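PDB 3S9J: member of DUF4221 family from Bacteroides vulgatus, which is of unknown function but folds as a six-bladed beta-propeller that binds sodium ions in the crystal. Local coordinates for residues I180-P185 against D226-I231. Numbering follows the deposited sequence.
Sequences IPIFYP and DDLKHI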
loop_
_atom_site.group_PDB
_atom_site.type_symbol
_atom_site.label_atom_id
_atom_site.label_comp_id
_atom_site.label_asym_id
_atom_site.label_seq_id
_atom_site.Cartn_x
_atom_site.Cartn_y
_atom_site.Cartn_z
ATOM N N ILE A 180 -3.272 -0.104 19.448
ATOM C CA ILE A 180 -2.051 0.676 19.542
ATOM C C ILE A 180 -2.468 2.137 19.747
ATOM O O ILE A 180 -3.366 2.599 19.047
ATOM C CB ILE A 180 -1.214 0.522 18.274
ATOM C CG1 ILE A 180 -0.969 -0.985 18.000
ATOM C CG2 ILE A 180 0.109 1.270 18.421
ATOM C CD1 ILE A 180 -0.357 -1.759 19.180
ATOM N N PRO A 181 -1.862 2.837 20.719
ATOM C CA PRO A 181 -2.355 4.197 21.053
ATOM C C PRO A 181 -1.877 5.297 20.073
ATOM O O PRO A 181 -1.235 6.291 20.459
ATOM C CB PRO A 181 -1.848 4.397 22.482
ATOM C CG PRO A 181 -0.581 3.601 22.520
ATOM C CD PRO A 181 -0.841 2.387 21.688
ATOM N N ILE A 182 -2.210 5.084 18.804
ATOM C CA ILE A 182 -1.999 6.017 17.708
ATOM C C ILE A 182 -3.381 6.222 17.139
ATOM O O ILE A 182 -3.994 5.272 16.646
ATOM C CB ILE A 182 -1.099 5.427 16.620
ATOM C CG1 ILE A 182 0.307 5.149 17.164
ATOM C CG2 ILE A 182 -0.996 6.382 15.376
ATOM C CD1 ILE A 182 1.140 4.307 16.147
ATOM N N PHE A 183 -3.873 7.448 17.243
ATOM C CA PHE A 183 -5.272 7.765 16.972
ATOM C C PHE A 183 -5.411 8.592 15.681
ATOM O O PHE A 183 -4.487 9.281 15.264
ATOM C CB PHE A 183 -5.848 8.526 18.153
ATOM C CG PHE A 183 -5.879 7.704 19.420
ATOM C CD1 PHE A 183 -6.919 6.808 19.643
ATOM C CD2 PHE A 183 -4.848 7.775 20.343
ATOM C CE1 PHE A 183 -6.948 6.026 20.792
ATOM C CE2 PHE A 183 -4.878 6.997 21.496
ATOM C CZ PHE A 183 -5.925 6.117 21.704
ATOM N N TYR A 184 -6.582 8.534 15.081
ATOM C CA TYR A 184 -6.836 9.352 13.906
ATOM C C TYR A 184 -6.747 10.832 14.297
ATOM O O TYR A 184 -7.151 11.220 15.380
ATOM C CB TYR A 184 -8.220 9.061 13.327
ATOM C CG TYR A 184 -8.274 7.861 12.455
ATOM C CD1 TYR A 184 -8.418 6.583 12.991
ATOM C CD2 TYR A 184 -8.183 7.985 11.073
ATOM C CE1 TYR A 184 -8.466 5.431 12.160
ATOM C CE2 TYR A 184 -8.234 6.852 10.249
ATOM C CZ TYR A 184 -8.388 5.587 10.789
ATOM O OH TYR A 184 -8.444 4.484 9.946
ATOM N N PRO A 185 -6.162 11.648 13.428
ATOM C CA PRO A 185 -5.984 13.056 13.731
ATOM C C PRO A 185 -7.317 13.808 13.598
ATOM O O PRO A 185 -8.217 13.354 12.870
ATOM C CB PRO A 185 -4.976 13.518 12.675
ATOM C CG PRO A 185 -5.161 12.591 11.529
ATOM C CD PRO A 185 -5.554 11.266 12.141
ATOM N N ASP A 226 8.228 7.291 16.441
ATOM C CA ASP A 226 9.332 6.357 16.723
ATOM C C ASP A 226 9.074 5.419 17.905
ATOM O O ASP A 226 9.884 4.508 18.156
ATOM C CB ASP A 226 10.612 7.148 17.025
ATOM C CG ASP A 226 11.074 7.964 15.857
ATOM O OD1 ASP A 226 10.689 7.657 14.711
ATOM O OD2 ASP A 226 11.835 8.908 16.073
ATOM N N ASP A 227 8.003 5.666 18.656
ATOM C CA ASP A 227 7.672 4.856 19.841
ATOM C C ASP A 227 6.204 4.394 19.832
ATOM O O ASP A 227 5.681 3.965 20.850
ATOM C CB ASP A 227 8.002 5.620 21.127
ATOM C CG ASP A 227 7.191 6.903 21.293
ATOM O OD1 ASP A 227 6.445 7.309 20.369
ATOM O OD2 ASP A 227 7.313 7.512 22.371
ATOM N N LEU A 228 5.559 4.471 18.668
ATOM C CA LEU A 228 4.157 4.055 18.525
ATOM C C LEU A 228 3.244 4.775 19.507
ATOM O O LEU A 228 2.295 4.192 20.034
ATOM C CB LEU A 228 4.044 2.530 18.685
ATOM C CG LEU A 228 4.861 1.705 17.692
ATOM C CD1 LEU A 228 4.799 0.227 18.081
ATOM C CD2 LEU A 228 4.340 1.917 16.285
ATOM N N LYS A 229 3.535 6.053 19.743
ATOM C CA LYS A 229 2.777 6.839 20.696
ATOM C C LYS A 229 2.889 8.337 20.427
ATOM O O LYS A 229 1.875 8.990 20.169
ATOM C CB LYS A 229 3.226 6.526 22.116
ATOM C CG LYS A 229 2.406 7.237 23.189
ATOM C CD LYS A 229 2.145 6.339 24.409
ATOM C CE LYS A 229 1.147 6.980 25.392
ATOM N NZ LYS A 229 -0.045 7.587 24.692
ATOM N N HIS A 230 4.107 8.873 20.486
ATOM C CA HIS A 230 4.320 10.299 20.275
ATOM C C HIS A 230 4.499 10.621 18.794
ATOM O O HIS A 230 5.347 10.041 18.114
ATOM C CB HIS A 230 5.516 10.781 21.075
ATOM C CG HIS A 230 5.338 10.597 22.548
ATOM N ND1 HIS A 230 5.752 9.460 23.210
ATOM C CD2 HIS A 230 4.750 11.383 23.481
ATOM C CE1 HIS A 230 5.444 9.561 24.491
ATOM N NE2 HIS A 230 4.846 10.723 24.683
ATOM N N ILE A 231 3.687 11.562 18.340
ATOM C CA ILE A 231 3.527 11.916 16.947
ATOM C C ILE A 231 4.224 13.228 16.585
ATOM O O ILE A 231 4.184 14.203 17.355
ATOM C CB ILE A 231 2.019 12.105 16.635
ATOM C CG1 ILE A 231 1.225 10.840 16.965
ATOM C CG2 ILE A 231 1.811 12.481 15.186
ATOM C CD1 ILE A 231 1.839 9.605 16.481
HETATM O O HOH W 1 -0.642 8.814 20.044
#
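Lys-229, whose backbone comes up to the carbonyl of Pro-181, lays its CG over one face of the His-230 imidazole, 3.9 Å above the plane and offset toward the rim. At the edge of that ring, in its plane, stands the carboxylate of Asp-227; ND1 of His-230 donates to the syn lone pair of Asp-227 OD2 over 2.6 Å. In this six-bladed beta-propeller the loop 226-231 joins strands 221-225 and 231-235 of one blade, and it packs against the last strand, 177-183, of the preceding one. Asp-227 OD1 also accepts from the amide of His-230, an Asx motif that helps fix the loop's shape, while Pro-181 centres an inverse gamma turn where the chain turns a corner, Ile-182 N bonding back to Ile-180 O.

No direct hydrogen bond links the two segments. Leu-228 and Ile-182 form much of the contact; CG1 of Ile-182 lies 3.6 Å from Leu-228 O, and the apolar contact is made by its methyls. With CD1 anti to CA (chi2 169°), the outer methyl reaches Leu-228. There it meets CD2 of Leu-228 at 4.0 Å. The CG2 branch touches Ile-231 CD1 more loosely, at 4.4 Å. Met-223, Thr-225 and Leu-212 of the blade that carries the loop also receive this side chain. An alanine here would probably open a gap beside Leu-228 and leave Ile-231 CD1 without its neighbour across the interface. Ile-180 CG2 and Leu-228 CB extend the packing, with Phe-146 touching both side chains. A water bridges the backbones, donating to Pro-181 O at 2.6 Å and to Lys-229 O at 2.5 Å.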